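Hydroxyethylphosphonate dioxygenase (Streptomyces albus, PDB 6B9R) uses iron(II) and dioxygen to cleave the carbon–carbon bond of 2-hydroxyethylphosphonate, giving hydroxymethylphosphonate and formate. Local coordinates at the interface of chains A and B. Numbering follows the deposited sequence. Chains: chain A/B, Hydroxyethylphosphonate dioxygenase.

The interface of chains A and B. Residues chain A 294, 299, 337, 340-341, 425; chain B 249, 290-292, 294-295.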
# COMPACT_ATOMS: atom_id res chain seq x y z
N ARG A 294 3.09 17.47 1.43
CA ARG A 294 2.80 16.23 2.15
C ARG A 294 3.99 15.28 2.15
O ARG A 294 4.28 14.64 3.16
CB ARG A 294 1.56 15.57 1.53
CG ARG A 294 1.10 14.29 2.21
CD ARG A 294 -0.17 13.70 1.58
NE ARG A 294 -0.45 12.39 2.17
CZ ARG A 294 -1.42 12.15 3.05
NH1 ARG A 294 -1.56 10.93 3.55
NH2 ARG A 294 -2.27 13.10 3.42
N PRO A 299 5.99 11.78 9.96
CA PRO A 299 5.27 11.70 11.22
C PRO A 299 6.24 11.49 12.37
O PRO A 299 7.32 10.91 12.21
CB PRO A 299 4.35 10.49 11.04
CG PRO A 299 5.09 9.63 10.09
CD PRO A 299 5.75 10.59 9.12
N PRO A 337 0.80 8.54 16.25
CA PRO A 337 0.77 9.22 14.94
C PRO A 337 1.50 8.47 13.84
O PRO A 337 1.36 8.85 12.67
CB PRO A 337 1.45 10.58 15.21
CG PRO A 337 1.42 10.74 16.73
CD PRO A 337 1.42 9.36 17.30
N PRO A 340 -1.79 7.14 11.81
CA PRO A 340 -2.86 8.14 11.93
C PRO A 340 -4.25 7.58 11.66
O PRO A 340 -5.23 8.16 12.13
CB PRO A 340 -2.47 9.19 10.89
CG PRO A 340 -1.75 8.35 9.80
CD PRO A 340 -0.92 7.40 10.65
N HIS A 341 -4.36 6.47 10.94
CA HIS A 341 -5.65 5.89 10.60
C HIS A 341 -6.13 4.88 11.62
O HIS A 341 -7.14 4.20 11.38
CB HIS A 341 -5.58 5.27 9.22
CG HIS A 341 -4.93 6.16 8.21
ND1 HIS A 341 -5.47 7.37 7.84
CD2 HIS A 341 -3.76 6.04 7.55
CE1 HIS A 341 -4.67 7.95 6.95
NE2 HIS A 341 -3.62 7.17 6.77
N PRO A 425 -4.63 6.77 1.90
CA PRO A 425 -4.88 8.09 1.28
C PRO A 425 -4.43 8.17 -0.17
O PRO A 425 -5.17 8.70 -1.01
CB PRO A 425 -4.09 9.05 2.18
CG PRO A 425 -4.06 8.36 3.52
CD PRO A 425 -4.06 6.89 3.26
N ARG B 249 -11.84 10.14 13.49
CA ARG B 249 -11.67 10.38 14.92
C ARG B 249 -12.99 10.56 15.65
O ARG B 249 -12.99 10.62 16.89
CB ARG B 249 -10.81 11.62 15.15
CG ARG B 249 -9.34 11.44 14.75
CD ARG B 249 -8.70 10.33 15.56
NE ARG B 249 -7.26 10.39 15.40
CZ ARG B 249 -6.56 9.57 14.62
NH1 ARG B 249 -7.17 8.60 13.96
NH2 ARG B 249 -5.25 9.73 14.53
N GLY B 290 -4.42 14.02 16.58
CA GLY B 290 -3.44 12.96 16.76
C GLY B 290 -2.74 12.53 15.49
O GLY B 290 -2.45 11.34 15.31
N VAL B 291 -2.48 13.47 14.58
CA VAL B 291 -1.85 13.16 13.30
C VAL B 291 -0.78 14.21 13.00
O VAL B 291 -0.80 15.33 13.51
CB VAL B 291 -2.87 13.09 12.14
CG1 VAL B 291 -3.95 12.04 12.44
CG2 VAL B 291 -3.52 14.45 11.87
N SER B 292 0.19 13.81 12.17
CA SER B 292 1.09 14.77 11.54
C SER B 292 0.29 15.70 10.63
O SER B 292 -0.73 15.30 10.05
CB SER B 292 2.15 14.02 10.73
OG SER B 292 2.90 14.87 9.88
N ARG B 294 1.12 16.25 7.85
CA ARG B 294 1.15 15.49 6.61
C ARG B 294 -0.22 14.91 6.25
O ARG B 294 -0.61 14.87 5.08
CB ARG B 294 2.21 14.38 6.72
CG ARG B 294 2.36 13.45 5.51
CD ARG B 294 3.37 12.29 5.78
NE ARG B 294 3.44 11.37 4.64
CZ ARG B 294 4.46 11.29 3.78
NH1 ARG B 294 5.54 12.05 3.92
NH2 ARG B 294 4.40 10.43 2.76
N GLU B 295 -0.99 14.50 7.26
CA GLU B 295 -2.27 13.82 7.00
C GLU B 295 -3.43 14.79 6.75
O GLU B 295 -4.53 14.33 6.43
CB GLU B 295 -2.61 12.87 8.14
CG GLU B 295 -1.64 11.68 8.26
CD GLU B 295 -1.58 10.82 7.00
OE1 GLU B 295 -2.61 10.72 6.29
OE2 GLU B 295 -0.51 10.25 6.72
O HOH W 1 0.47 11.11 11.42
O HOH W 2 -1.03 7.77 5.67
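A charged pair joins the 3-10 helices 293-296 of both subunits. A:Arg294, its CG anti to the backbone N and its chain extended as far as NE, reaches B:Glu295 with one guanidinium tip: NH1 makes a salt bridge and hydrogen bond to carboxylate OE1 at 2.9 Å. The guanidinium and carboxylate planes stand almost perpendicular (88°), and NH1 meets OE1 from above the carboxylate plane rather than in it. B:Glu295, bent at its second torsion, also sends OE2 to a water 2.7 Å away, which is held in turn by ring NE2 of A:His341.

End-on, B:Arg249 from the end of helix 238-249 clasps the carbonyl of A:Pro340: NH1 and NH2 both give hydrogen bonds, each clearly bent, to that O, at 2.7 and 2.9 Å. Both donors lie in the carbonyl plane, NH2 on a lone pair, and the paired grip should fix the guanidinium's rotation. A second water links the peptides, 2.7 Å from A:Pro337 O and 2.8 Å from B:Ser292 N.

Apolar packing fills in between. The A:Pro340 ring turns CB to B:Val291 CG1 (3.6 Å) and CG to the bent stem of B:Glu295, while its CG also lies over the rim of one face of the A:His341 imidazole. The two Arg294 chains cross at about a right angle, CG to CG at 3.6 Å, their like-charged heads diverging. An alanine in place of A:Arg294 removes the methylene crossing and the guanidinium facing B:Glu295, and would probably leave that carboxylate less firmly held.

Repeated with the chains exchanged, this patch of a two-fold interface joins the two 3-10 helices, sets the helix-turn-helix-like region of one subunit against the other's 337-341 loop, and probably helps hold the dimer together.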